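Local coordinates for protein ethylbenzene dehydrogenase alpha-subunit (Aromatoleum aromaticum, PDB 2IVF) that binds a molybdenum atom, two pterin guanosine dinucleotide ligands and an iron/sulfur cluster as a subunit of a molybdopterin oxidoreductase, at residues A[118-123]-A[243-248]; A[173-178]-A[718-723]; A[488-493]-A[744-749]; A[548-553]-A[558-563]; A[822-825]-A[831-834]. All coordinates share one frame; numbering follows the deposited sequence.

Contact 1: A[118-123]-A[243-248]; sequences DYVDYN and NLLDAE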
# COMPACT_ATOMS: atom_id res chain seq x y z
N ASP A 118 19.12 11.09 20.56
CA ASP A 118 19.83 9.93 20.08
C ASP A 118 19.07 9.09 19.07
O ASP A 118 19.62 8.16 18.51
CB ASP A 118 20.21 9.03 21.28
CG ASP A 118 21.12 9.71 22.26
OD1 ASP A 118 22.08 10.40 21.84
OD2 ASP A 118 20.85 9.56 23.48
N TYR A 119 17.79 9.35 18.88
CA TYR A 119 16.96 8.50 18.06
C TYR A 119 16.57 9.22 16.76
O TYR A 119 16.70 10.45 16.66
CB TYR A 119 15.70 8.06 18.84
CG TYR A 119 16.00 7.02 19.91
CD1 TYR A 119 16.44 7.41 21.18
CD2 TYR A 119 15.83 5.66 19.67
CE1 TYR A 119 16.71 6.47 22.17
CE2 TYR A 119 16.11 4.70 20.66
CZ TYR A 119 16.54 5.13 21.93
OH TYR A 119 16.84 4.24 22.96
N VAL A 120 16.11 8.44 15.80
CA VAL A 120 15.61 8.94 14.55
C VAL A 120 14.18 9.38 14.75
O VAL A 120 13.40 8.74 15.49
CB VAL A 120 15.67 7.86 13.45
CG1 VAL A 120 15.04 8.39 12.12
CG2 VAL A 120 17.13 7.32 13.28
N ASP A 121 13.82 10.49 14.11
CA ASP A 121 12.44 10.96 14.15
C ASP A 121 11.54 10.09 13.28
O ASP A 121 11.98 9.09 12.68
CB ASP A 121 12.35 12.48 13.83
CG ASP A 121 12.76 12.83 12.38
OD1 ASP A 121 12.57 12.00 11.47
OD2 ASP A 121 13.30 13.97 12.14
N TYR A 122 10.25 10.41 13.33
CA TYR A 122 9.26 9.60 12.63
C TYR A 122 8.94 10.22 11.24
O TYR A 122 8.07 9.70 10.52
CB TYR A 122 7.97 9.47 13.42
CG TYR A 122 7.99 8.51 14.57
CD1 TYR A 122 8.61 8.84 15.75
CD2 TYR A 122 7.32 7.27 14.49
CE1 TYR A 122 8.61 7.96 16.84
CE2 TYR A 122 7.33 6.37 15.59
CZ TYR A 122 7.95 6.73 16.75
OH TYR A 122 7.97 5.91 17.84
N ASN A 123 9.63 11.29 10.87
CA ASN A 123 9.26 12.05 9.69
C ASN A 123 9.65 11.36 8.39
O ASN A 123 10.67 10.69 8.34
CB ASN A 123 9.92 13.39 9.75
CG ASN A 123 9.36 14.24 10.86
OD1 ASN A 123 8.15 14.23 11.09
ND2 ASN A 123 10.22 14.98 11.52
N ASN A 243 11.99 1.49 18.64
CA ASN A 243 12.55 0.42 19.49
C ASN A 243 13.54 -0.45 18.69
O ASN A 243 14.53 -0.94 19.25
CB ASN A 243 11.45 -0.47 20.03
CG ASN A 243 11.95 -1.49 21.07
OD1 ASN A 243 12.63 -1.13 22.02
ND2 ASN A 243 11.58 -2.75 20.88
N LEU A 244 13.33 -0.56 17.38
CA LEU A 244 14.28 -1.30 16.53
C LEU A 244 15.67 -0.71 16.56
O LEU A 244 16.65 -1.41 16.35
CB LEU A 244 13.81 -1.33 15.07
CG LEU A 244 12.54 -2.06 14.65
CD1 LEU A 244 12.48 -2.11 13.11
CD2 LEU A 244 12.46 -3.45 15.30
N LEU A 245 15.78 0.58 16.85
CA LEU A 245 17.08 1.20 16.92
C LEU A 245 17.91 0.76 18.13
O LEU A 245 19.10 1.03 18.19
CB LEU A 245 16.92 2.68 16.93
CG LEU A 245 16.33 3.27 15.64
CD1 LEU A 245 16.05 4.76 15.86
CD2 LEU A 245 17.31 3.02 14.48
N ASP A 246 17.25 0.09 19.09
CA ASP A 246 17.91 -0.52 20.22
C ASP A 246 18.15 -2.04 20.11
O ASP A 246 18.68 -2.63 21.03
CB ASP A 246 17.09 -0.23 21.47
CG ASP A 246 17.20 1.23 21.91
OD1 ASP A 246 18.30 1.78 21.78
OD2 ASP A 246 16.21 1.78 22.42
N ALA A 247 17.74 -2.66 19.00
CA ALA A 247 17.90 -4.05 18.77
C ALA A 247 19.20 -4.27 18.02
O ALA A 247 19.68 -3.37 17.32
CB ALA A 247 16.71 -4.58 17.97
N GLU A 248 19.85 -5.40 18.27
CA GLU A 248 21.07 -5.80 17.53
C GLU A 248 20.71 -6.83 16.48
O GLU A 248 21.43 -7.05 15.53
CB GLU A 248 22.10 -6.37 18.51
CG GLU A 248 22.53 -5.39 19.53
CD GLU A 248 23.39 -6.01 20.60
OE1 GLU A 248 23.06 -7.09 21.11
OE2 GLU A 248 24.39 -5.36 20.96

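Contact 2: A[173-178]-A[718-723]; sequences SIIDSF and RRYDEL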
# COMPACT_ATOMS: atom_id res chain seq x y z
N SER A 173 -37.31 -3.22 9.34
CA SER A 173 -36.77 -4.59 9.35
C SER A 173 -36.24 -4.96 10.76
O SER A 173 -36.39 -6.11 11.23
CB SER A 173 -35.69 -4.75 8.30
OG SER A 173 -34.49 -4.15 8.75
N ILE A 174 -35.63 -3.99 11.45
CA ILE A 174 -35.20 -4.17 12.85
C ILE A 174 -36.38 -4.51 13.77
O ILE A 174 -36.36 -5.47 14.55
CB ILE A 174 -34.42 -2.92 13.36
CG1 ILE A 174 -33.10 -2.77 12.61
CG2 ILE A 174 -34.18 -3.00 14.85
CD1 ILE A 174 -32.36 -1.43 12.92
N ILE A 175 -37.42 -3.70 13.67
CA ILE A 175 -38.65 -3.92 14.38
C ILE A 175 -39.24 -5.28 14.06
O ILE A 175 -39.57 -6.03 14.97
CB ILE A 175 -39.66 -2.83 14.06
CG1 ILE A 175 -39.16 -1.49 14.60
CG2 ILE A 175 -41.00 -3.13 14.68
CD1 ILE A 175 -39.96 -0.30 14.17
N ASP A 176 -39.36 -5.61 12.78
CA ASP A 176 -39.96 -6.90 12.38
C ASP A 176 -39.24 -8.08 13.08
O ASP A 176 -39.83 -8.98 13.65
CB ASP A 176 -39.81 -7.08 10.86
CG ASP A 176 -40.77 -6.21 10.06
OD1 ASP A 176 -41.74 -5.68 10.59
OD2 ASP A 176 -40.51 -6.05 8.85
N SER A 177 -37.91 -8.03 13.07
CA SER A 177 -37.13 -9.16 13.61
C SER A 177 -37.17 -9.20 15.14
O SER A 177 -37.28 -10.27 15.76
CB SER A 177 -35.72 -9.09 13.09
OG SER A 177 -34.93 -10.10 13.70
N PHE A 178 -37.12 -8.02 15.76
CA PHE A 178 -37.25 -7.93 17.22
C PHE A 178 -38.61 -8.44 17.69
O PHE A 178 -38.68 -9.14 18.68
CB PHE A 178 -37.03 -6.50 17.70
CG PHE A 178 -35.58 -6.06 17.67
CD1 PHE A 178 -34.62 -6.76 16.92
CD2 PHE A 178 -35.20 -4.94 18.37
CE1 PHE A 178 -33.30 -6.35 16.87
CE2 PHE A 178 -33.88 -4.52 18.35
CZ PHE A 178 -32.92 -5.22 17.58
N ARG A 718 -36.85 -3.89 26.45
CA ARG A 718 -36.27 -2.58 26.17
C ARG A 718 -37.22 -1.78 25.30
O ARG A 718 -37.88 -2.32 24.41
CB ARG A 718 -34.94 -2.74 25.44
CG ARG A 718 -33.86 -3.36 26.28
CD ARG A 718 -32.60 -3.54 25.52
NE ARG A 718 -31.71 -4.38 26.31
CZ ARG A 718 -30.39 -4.31 26.28
NH1 ARG A 718 -29.75 -3.45 25.48
NH2 ARG A 718 -29.70 -5.13 27.05
N ARG A 719 -37.29 -0.47 25.56
CA ARG A 719 -38.20 0.37 24.82
C ARG A 719 -37.60 0.84 23.51
O ARG A 719 -36.43 1.26 23.45
CB ARG A 719 -38.64 1.56 25.66
CG ARG A 719 -39.38 1.21 26.91
CD ARG A 719 -39.88 2.47 27.61
NE ARG A 719 -40.81 3.24 26.79
CZ ARG A 719 -42.14 3.17 26.87
NH1 ARG A 719 -42.75 2.38 27.75
NH2 ARG A 719 -42.87 3.92 26.05
N TYR A 720 -38.38 0.75 22.44
CA TYR A 720 -37.96 1.28 21.15
C TYR A 720 -37.78 2.80 21.22
O TYR A 720 -36.88 3.35 20.58
CB TYR A 720 -38.99 1.04 20.06
CG TYR A 720 -39.16 -0.38 19.63
CD1 TYR A 720 -38.22 -0.99 18.83
CD2 TYR A 720 -40.29 -1.10 19.97
CE1 TYR A 720 -38.36 -2.29 18.41
CE2 TYR A 720 -40.47 -2.41 19.54
CZ TYR A 720 -39.50 -3.00 18.77
OH TYR A 720 -39.64 -4.30 18.33
N ASP A 721 -38.66 3.46 21.97
CA ASP A 721 -38.70 4.91 21.96
C ASP A 721 -37.57 5.58 22.73
O ASP A 721 -37.47 6.81 22.72
CB ASP A 721 -40.05 5.46 22.43
CG ASP A 721 -40.31 5.23 23.91
OD1 ASP A 721 -39.43 4.69 24.62
OD2 ASP A 721 -41.43 5.58 24.34
N GLU A 722 -36.74 4.80 23.42
CA GLU A 722 -35.63 5.41 24.14
C GLU A 722 -34.29 5.15 23.49
O GLU A 722 -33.28 5.68 23.93
CB GLU A 722 -35.65 5.03 25.62
CG GLU A 722 -35.33 3.61 25.95
CD GLU A 722 -35.88 3.18 27.33
OE1 GLU A 722 -36.44 4.03 28.05
OE2 GLU A 722 -35.72 1.98 27.65
N LEU A 723 -34.28 4.40 22.40
CA LEU A 723 -33.05 4.07 21.73
C LEU A 723 -32.29 5.31 21.27
O LEU A 723 -31.07 5.38 21.44
CB LEU A 723 -33.25 3.14 20.52
CG LEU A 723 -33.68 1.73 20.90
CD1 LEU A 723 -34.16 0.95 19.65
CD2 LEU A 723 -32.55 1.02 21.62

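Contact 3: A[488-493]-A[744-749]; sequences MVYLGV and VDINRA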
# COMPACT_ATOMS: atom_id res chain seq x y z
N MET A 488 -13.01 4.84 22.02
CA MET A 488 -14.08 4.10 21.38
C MET A 488 -14.94 3.35 22.37
O MET A 488 -16.19 3.42 22.31
CB MET A 488 -13.51 3.14 20.36
CG MET A 488 -13.01 3.85 19.17
SD MET A 488 -12.28 2.71 18.03
CE MET A 488 -10.56 2.70 18.53
N VAL A 489 -14.33 2.63 23.32
CA VAL A 489 -15.18 1.79 24.18
C VAL A 489 -15.99 2.59 25.18
O VAL A 489 -17.11 2.23 25.44
CB VAL A 489 -14.47 0.59 24.83
CG1 VAL A 489 -13.59 -0.15 23.79
CG2 VAL A 489 -13.66 1.04 26.00
N TYR A 490 -15.47 3.67 25.75
CA TYR A 490 -16.32 4.51 26.63
C TYR A 490 -17.42 5.24 25.86
O TYR A 490 -18.58 5.36 26.32
CB TYR A 490 -15.50 5.53 27.44
CG TYR A 490 -14.68 4.93 28.54
CD1 TYR A 490 -15.22 4.75 29.81
CD2 TYR A 490 -13.37 4.56 28.33
CE1 TYR A 490 -14.46 4.20 30.83
CE2 TYR A 490 -12.62 3.99 29.32
CZ TYR A 490 -13.14 3.83 30.56
OH TYR A 490 -12.40 3.26 31.57
N LEU A 491 -17.08 5.74 24.68
CA LEU A 491 -18.09 6.33 23.81
C LEU A 491 -19.17 5.30 23.52
O LEU A 491 -20.35 5.63 23.46
CB LEU A 491 -17.46 6.82 22.52
CG LEU A 491 -18.41 7.50 21.56
CD1 LEU A 491 -18.97 8.75 22.18
CD2 LEU A 491 -17.67 7.83 20.25
N GLY A 492 -18.77 4.05 23.38
CA GLY A 492 -19.68 2.99 23.08
C GLY A 492 -20.63 2.61 24.18
O GLY A 492 -21.73 2.14 23.88
N VAL A 493 -20.24 2.80 25.44
CA VAL A 493 -21.07 2.30 26.56
C VAL A 493 -21.58 3.31 27.54
O VAL A 493 -22.55 3.03 28.24
CB VAL A 493 -20.38 1.17 27.36
CG1 VAL A 493 -20.06 -0.01 26.40
CG2 VAL A 493 -19.12 1.67 28.06
N VAL A 744 -11.86 13.26 23.21
CA VAL A 744 -10.72 13.98 23.78
C VAL A 744 -10.85 13.98 25.30
O VAL A 744 -9.88 13.75 26.00
CB VAL A 744 -10.60 15.40 23.22
CG1 VAL A 744 -9.61 16.22 24.06
CG2 VAL A 744 -10.17 15.34 21.74
N ASP A 745 -12.05 14.21 25.81
CA ASP A 745 -12.30 14.18 27.27
C ASP A 745 -12.02 12.81 27.87
O ASP A 745 -11.51 12.71 28.97
CB ASP A 745 -13.74 14.55 27.57
CG ASP A 745 -13.97 16.05 27.68
OD1 ASP A 745 -13.00 16.84 27.49
OD2 ASP A 745 -15.12 16.42 27.99
N ILE A 746 -12.41 11.78 27.15
CA ILE A 746 -12.13 10.41 27.56
C ILE A 746 -10.61 10.21 27.64
O ILE A 746 -10.13 9.76 28.65
CB ILE A 746 -12.75 9.37 26.59
CG1 ILE A 746 -14.29 9.37 26.68
CG2 ILE A 746 -12.11 7.97 26.83
CD1 ILE A 746 -14.96 8.66 25.50
N ASN A 747 -9.86 10.61 26.59
CA ASN A 747 -8.41 10.48 26.61
C ASN A 747 -7.77 11.25 27.76
O ASN A 747 -6.76 10.80 28.35
CB ASN A 747 -7.79 10.92 25.25
CG ASN A 747 -7.89 9.85 24.16
OD1 ASN A 747 -7.53 10.10 23.01
ND2 ASN A 747 -8.38 8.68 24.50
N ARG A 748 -8.32 12.40 28.09
CA ARG A 748 -7.80 13.19 29.22
C ARG A 748 -8.06 12.53 30.57
O ARG A 748 -7.25 12.58 31.48
CB ARG A 748 -8.41 14.59 29.23
CG ARG A 748 -7.99 15.50 28.06
CD ARG A 748 -8.98 16.62 27.87
NE ARG A 748 -8.78 17.67 28.84
CZ ARG A 748 -9.66 18.62 29.13
NH1 ARG A 748 -10.84 18.66 28.55
NH2 ARG A 748 -9.36 19.53 30.02
N ALA A 749 -9.24 11.96 30.68
CA ALA A 749 -9.72 11.33 31.88
C ALA A 749 -8.93 10.07 32.20
O ALA A 749 -8.68 9.80 33.36
CB ALA A 749 -11.22 10.99 31.73

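Contact 4: A[548-553]-A[558-563]; sequences MWLYYH and QLWNNK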
# COMPACT_ATOMS: atom_id res chain seq x y z
N MET A 548 -18.84 -19.11 16.09
CA MET A 548 -20.07 -19.73 16.55
C MET A 548 -21.20 -19.50 15.57
O MET A 548 -21.84 -20.47 15.15
CB MET A 548 -20.51 -19.23 17.94
CG MET A 548 -19.52 -19.50 19.04
SD MET A 548 -19.00 -21.24 19.10
CE MET A 548 -17.92 -21.19 20.55
N TRP A 549 -21.47 -18.25 15.23
CA TRP A 549 -22.62 -17.95 14.40
C TRP A 549 -22.32 -18.44 12.95
O TRP A 549 -23.20 -18.94 12.28
CB TRP A 549 -23.00 -16.46 14.46
CG TRP A 549 -22.23 -15.59 13.56
CD1 TRP A 549 -20.96 -15.18 13.69
CD2 TRP A 549 -22.72 -15.03 12.36
NE1 TRP A 549 -20.59 -14.40 12.61
CE2 TRP A 549 -21.66 -14.30 11.77
CE3 TRP A 549 -23.94 -15.11 11.70
CZ2 TRP A 549 -21.80 -13.62 10.58
CZ3 TRP A 549 -24.09 -14.44 10.50
CH2 TRP A 549 -23.03 -13.70 9.96
N LEU A 550 -21.05 -18.36 12.53
CA LEU A 550 -20.68 -18.87 11.21
C LEU A 550 -20.95 -20.35 11.12
O LEU A 550 -21.51 -20.82 10.11
CB LEU A 550 -19.23 -18.57 10.86
CG LEU A 550 -18.87 -17.10 10.64
CD1 LEU A 550 -17.38 -16.97 10.40
CD2 LEU A 550 -19.71 -16.46 9.51
N TYR A 551 -20.62 -21.07 12.19
CA TYR A 551 -20.84 -22.52 12.28
C TYR A 551 -22.31 -22.89 12.30
O TYR A 551 -22.72 -23.80 11.60
CB TYR A 551 -20.20 -23.09 13.57
CG TYR A 551 -20.30 -24.59 13.78
CD1 TYR A 551 -19.37 -25.46 13.21
CD2 TYR A 551 -21.29 -25.16 14.61
CE1 TYR A 551 -19.45 -26.87 13.43
CE2 TYR A 551 -21.35 -26.51 14.83
CZ TYR A 551 -20.42 -27.36 14.24
OH TYR A 551 -20.55 -28.70 14.50
N TYR A 552 -23.09 -22.20 13.12
CA TYR A 552 -24.49 -22.51 13.34
C TYR A 552 -25.45 -21.91 12.32
O TYR A 552 -26.51 -22.45 12.11
CB TYR A 552 -24.88 -22.01 14.73
CG TYR A 552 -24.39 -22.93 15.81
CD1 TYR A 552 -24.84 -24.24 15.87
CD2 TYR A 552 -23.46 -22.51 16.77
CE1 TYR A 552 -24.40 -25.10 16.82
CE2 TYR A 552 -23.03 -23.39 17.79
CZ TYR A 552 -23.50 -24.68 17.80
OH TYR A 552 -23.10 -25.60 18.77
N HIS A 553 -25.07 -20.81 11.68
CA HIS A 553 -26.01 -20.08 10.84
C HIS A 553 -25.57 -19.86 9.41
O HIS A 553 -26.41 -19.57 8.55
CB HIS A 553 -26.31 -18.70 11.44
CG HIS A 553 -26.98 -18.78 12.77
ND1 HIS A 553 -28.29 -19.17 12.91
CD2 HIS A 553 -26.50 -18.58 14.02
CE1 HIS A 553 -28.59 -19.19 14.20
NE2 HIS A 553 -27.52 -18.81 14.89
N GLN A 558 -20.29 -27.53 7.76
CA GLN A 558 -20.07 -28.50 6.67
C GLN A 558 -18.63 -28.43 6.18
O GLN A 558 -18.19 -29.38 5.57
CB GLN A 558 -20.99 -28.23 5.48
CG GLN A 558 -22.44 -28.27 5.78
CD GLN A 558 -23.27 -27.52 4.74
OE1 GLN A 558 -23.15 -26.30 4.56
NE2 GLN A 558 -24.15 -28.26 4.06
N LEU A 559 -17.93 -27.32 6.41
CA LEU A 559 -16.53 -27.20 6.06
C LEU A 559 -15.63 -27.57 7.25
O LEU A 559 -14.72 -28.39 7.12
CB LEU A 559 -16.20 -25.77 5.67
CG LEU A 559 -16.76 -25.21 4.35
CD1 LEU A 559 -18.21 -25.56 4.12
CD2 LEU A 559 -16.56 -23.74 4.25
N TRP A 560 -15.92 -26.96 8.39
CA TRP A 560 -15.08 -27.08 9.57
C TRP A 560 -15.09 -28.43 10.28
O TRP A 560 -14.22 -28.70 11.10
CB TRP A 560 -15.42 -25.95 10.53
CG TRP A 560 -15.26 -24.64 9.97
CD1 TRP A 560 -14.57 -24.30 8.83
CD2 TRP A 560 -15.72 -23.41 10.54
NE1 TRP A 560 -14.58 -22.96 8.66
CE2 TRP A 560 -15.27 -22.38 9.70
CE3 TRP A 560 -16.45 -23.08 11.68
CZ2 TRP A 560 -15.59 -21.06 9.93
CZ3 TRP A 560 -16.76 -21.77 11.91
CH2 TRP A 560 -16.32 -20.76 11.04
N ASN A 561 -16.08 -29.28 9.98
CA ASN A 561 -16.12 -30.64 10.50
C ASN A 561 -15.56 -31.65 9.50
O ASN A 561 -15.74 -32.84 9.66
CB ASN A 561 -17.56 -31.03 10.88
CG ASN A 561 -18.08 -30.23 12.05
OD1 ASN A 561 -17.30 -29.73 12.87
ND2 ASN A 561 -19.40 -30.12 12.16
N ASN A 562 -14.93 -31.15 8.42
CA ASN A 562 -14.30 -32.03 7.45
C ASN A 562 -12.96 -32.49 8.01
O ASN A 562 -12.02 -31.72 8.07
CB ASN A 562 -14.09 -31.30 6.12
CG ASN A 562 -13.63 -32.25 5.00
OD1 ASN A 562 -13.21 -33.38 5.24
ND2 ASN A 562 -13.79 -31.81 3.75
N LYS A 563 -12.89 -33.76 8.41
CA LYS A 563 -11.67 -34.29 9.02
C LYS A 563 -10.49 -34.31 8.06
O LYS A 563 -9.35 -34.26 8.49
CB LYS A 563 -11.93 -35.69 9.56
CG LYS A 563 -12.85 -35.68 10.76
CD LYS A 563 -13.21 -37.07 11.25
CE LYS A 563 -14.48 -36.97 12.09
NZ LYS A 563 -14.70 -38.13 12.99

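Contact 5: A[822-825]-A[831-834]; sequences LEAG and HKDT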
# COMPACT_ATOMS: atom_id res chain seq x y z
N LEU A 822 -2.09 -32.13 25.71
CA LEU A 822 -1.39 -33.37 25.94
C LEU A 822 -1.74 -34.39 24.83
O LEU A 822 -0.85 -34.94 24.17
CB LEU A 822 -1.77 -33.89 27.33
CG LEU A 822 -1.14 -33.23 28.56
CD1 LEU A 822 -1.67 -33.88 29.88
CD2 LEU A 822 0.37 -33.37 28.47
N GLU A 823 -3.04 -34.64 24.62
CA GLU A 823 -3.49 -35.65 23.65
C GLU A 823 -3.17 -35.27 22.19
O GLU A 823 -2.87 -36.14 21.39
CB GLU A 823 -4.99 -35.93 23.81
CG GLU A 823 -5.28 -36.81 25.02
CD GLU A 823 -6.75 -37.16 25.24
OE1 GLU A 823 -7.63 -36.78 24.41
OE2 GLU A 823 -7.02 -37.84 26.28
N ALA A 824 -3.26 -33.97 21.87
CA ALA A 824 -3.00 -33.42 20.52
C ALA A 824 -1.53 -33.36 20.17
O ALA A 824 -1.19 -33.05 19.03
CB ALA A 824 -3.54 -31.99 20.40
N GLY A 825 -0.67 -33.60 21.15
CA GLY A 825 0.77 -33.54 20.93
C GLY A 825 1.27 -32.11 20.94
O GLY A 825 2.31 -31.81 20.36
N HIS A 831 6.46 -28.64 15.95
CA HIS A 831 6.15 -28.38 14.55
C HIS A 831 5.06 -29.35 14.06
O HIS A 831 5.14 -30.59 14.26
CB HIS A 831 7.38 -28.58 13.67
CG HIS A 831 7.04 -28.55 12.22
ND1 HIS A 831 6.38 -27.48 11.65
CD2 HIS A 831 7.16 -29.47 11.24
CE1 HIS A 831 6.14 -27.74 10.38
NE2 HIS A 831 6.62 -28.93 10.10
N LYS A 832 4.00 -28.76 13.50
CA LYS A 832 3.00 -29.51 12.75
C LYS A 832 2.85 -28.86 11.42
O LYS A 832 2.71 -27.64 11.36
CB LYS A 832 1.63 -29.50 13.43
CG LYS A 832 1.57 -30.38 14.72
CD LYS A 832 0.14 -30.35 15.34
CE LYS A 832 -0.06 -31.25 16.56
NZ LYS A 832 -1.49 -31.18 16.97
N ASP A 833 2.88 -29.65 10.36
CA ASP A 833 2.63 -29.08 9.05
C ASP A 833 1.18 -28.62 8.91
O ASP A 833 0.26 -29.09 9.60
CB ASP A 833 3.15 -29.97 7.91
CG ASP A 833 4.70 -29.81 7.71
OD1 ASP A 833 5.41 -30.82 7.77
OD2 ASP A 833 5.23 -28.68 7.52
N THR A 834 0.99 -27.58 8.11
CA THR A 834 -0.36 -27.10 7.83
C THR A 834 -1.26 -28.25 7.45
O THR A 834 -0.86 -29.10 6.64
CB THR A 834 -0.33 -26.17 6.62
OG1 THR A 834 0.81 -25.31 6.74
CG2 THR A 834 -1.65 -25.37 6.53

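Contact 1: A[118-123]-A[243-248]
The irregular segment 118-123 runs past the end of a short 3-10 turn at 243-246, and the two backbones come nearest at Y119 and L245, whose CA atoms are 7.4 Å apart. Contact is therefore made largely by side chains. Y119 reaches across, its CG turned away from the carbonyl carbon (chi1 -73°), which carries the phenol to D246. There Y119 OH donates to D246 OD2 at 2.6 Å, using the syn lone pair of that oxygen. The carboxylate meets the edge of the ring, and its plane stands perpendicular to that of the ring. Nearer the backbone, L245 CD1 slips between the two neighbours of the other segment, 3.9 Å from Y119 CD2 and 3.8 Å from V120 CG2. The same methyl lies 3.7 Å from V120 N, a buried amide that has no polar partner in the model. Just beyond, D121 OD1 accepts from N123 N in an Asx turn, and D121 also forms a salt bridge with R233 of the beta-subunit. The arrangement thus pins a loop of the subunit interface onto the turn that leads into strand 249-253 of the four-stranded parallel sheet, in a molybdopterin oxidoreductase fold.

Contact 2: A[173-178]-A[718-723]
Y720 OH hydrogen-bonds to OE2 of E179, one residue beyond segment 173-178, and rests against that helix 3.5 Å from F178 CB. The phenol is thus fixed at its polar end while its ring lies among apolar groups. Its atom CE1 does most of the touching: Y720 CE1 lies 4.0 Å from I175 CG1 and 4.1 Å from F178 CD2. Neither approach is square: both side chains run at a slant to the phenol. I175 offers its CG1 branch, whereas its CG2 branch lies nearer the hydroxyl end of Y720. The CB of F178 leaves its helix toward the other segment, and the ring is covered on one face by I174 CG2, 3.7 Å above the plane. In the fold, the contact sets helix 163-181 against the end of a two-stranded antiparallel sheet, 709-711 with 717-719. F710 of that sheet meets both F178 and Y720 with its ring, and Y720 also packs on V698 and A702 of helix 687-704. The residues flanking Y720 in sequence pair with each other. R719 grips D721 side-on, through NE to OD1 and NH2 to OD2, the latter bond measuring 2.8 Å. Both carboxylate oxygens lie close to the guanidinium plane, while R719 NH2 approaches OD2 from above the plane of the carboxylate.

Contact 3: A[488-493]-A[744-749]
I746 sets its CD1 methyl against helix 486-493, 3.7 Å from Y490 CB, and this is the dense part of the contact. The same methyl lies 3.7 Å from L491 N and, more distantly, 4.3 Å from L491 CB, so one methyl touches two successive residues. A first torsion of -69° places CG1 beside the backbone N of I746 and sends this longer branch to the helix, while CG2 flanks the phenol, 3.9 Å from Y490 CD2. The two side chains pass at a slant, and no hydrogen bond crosses between the segments. Y490 is secured at its far end instead, where its OH is hydrogen-bonded to OG1 of T775, while L506 of helix 504-520 packs beside it. Away from this seam the character changes. On helix 736-749, R748 NH1 makes a weak bond to D745 OD1 at 3.0 Å, a salt bridge between partly exposed residues one helical turn apart, and R748 NE also binds K755 O. A749, at the helix end, is exposed. On the side away from I746, M488 packs on S197 and W200 of helix 197-210. The whole is plain helix-on-helix apolar packing, in which helix 736-749 docks mainly through I746, with N747 also touching N487, on a short helix of the molybdopterin oxidoreductase fold.

Contact 4: A[548-553]-A[558-563]
A chi1 of -177° swings the ring of Y551 to the side remote from its backbone N, and N561 has CG opposite the carbonyl carbon (chi1 -67°); together these turns bring the amide to the edge of the phenol, between helix 546-553 and the residue that follows helix 557-560. N561 ND2 donates to Y551 OH at 3.0 Å, nearly straight at 176°, and the hydroxyl lies in the amide plane. The planes of ring and amide are steeply inclined to each other. The other end of the amide is occupied as well, for N561 OD1 accepts from G575 N, and this pair of bonds should fix the rotation of the group. Deeper in, the six-membered ring of W560 packs along the helix. W560 CH2 lies 3.6 Å from L550 CB, and W560 CZ3 lies 4.0 Å from Y551 CB, the tyrosine and the indole sliding past each other in opposite directions. The indole nitrogen NE1 is bonded to I937 O. Within the helix, Y551 CD2 stands 3.7 Å above the centre of the Y552 ring. Helix 546-553 and the short helix 557-560 are thus held together as two consecutive short helices within the molybdopterin oxidoreductase fold. L550 of the first and L559 of the second rest on helix 617-625, while Y551 leans on L578 of helix 574-583.

Contact 5: A[822-825]-A[831-834]
K832 reaches back to the carbonyl of A824, at the C-terminal end of helix 819-824, where a Schellman motif with G825 in positive phi ends the helix. The lysine belongs to the loop that leads to strand 843-846, in the region matching the molybdopterin dinucleotide-binding family of the double-psi barrel clan. Its first torsion (chi1 -72°) keeps CG beside the backbone N, and every later torsion is close to 180°, giving an extended chain that carries NZ to the helix end. K832 NZ donates to A824 O at 2.8 Å. The same nitrogen forms salt bridges with D567 OD2 and E826 OE2, so three oxygens hold the charged end, and two carboxylates together with a helix C-terminus would be expected to keep it protonated. The lysine side chain also touches H453 and A569, while A824 CB stands 4.1 Å from K832 NZ. The carbonyl of A824 is approached from an angle, the C=O...NZ angle being 145°, with NZ tilted 26° from the carbonyl plane and K832 CE following at 3.3 Å from A824 O.

Contacts 2 and 3 are fully buried and apolar across the interface, each setting a helix against a partner hundreds of residues away in sequence, and their nearest atoms are about 10 Å apart. Contacts 1, 4 and 5 are only partly buried, and each has a hydrogen bond crossing it: a phenol to a carboxylate, an amide to a phenol, and an ammonium to a helix-end carbonyl. Contacts 4 and 5 are local, closing short loops, with centres about 21 Å apart. Contact 1, alone in touching the beta-subunit, lies across the chain's centre from contacts 2 and 4. No two of the five share a helix or strand.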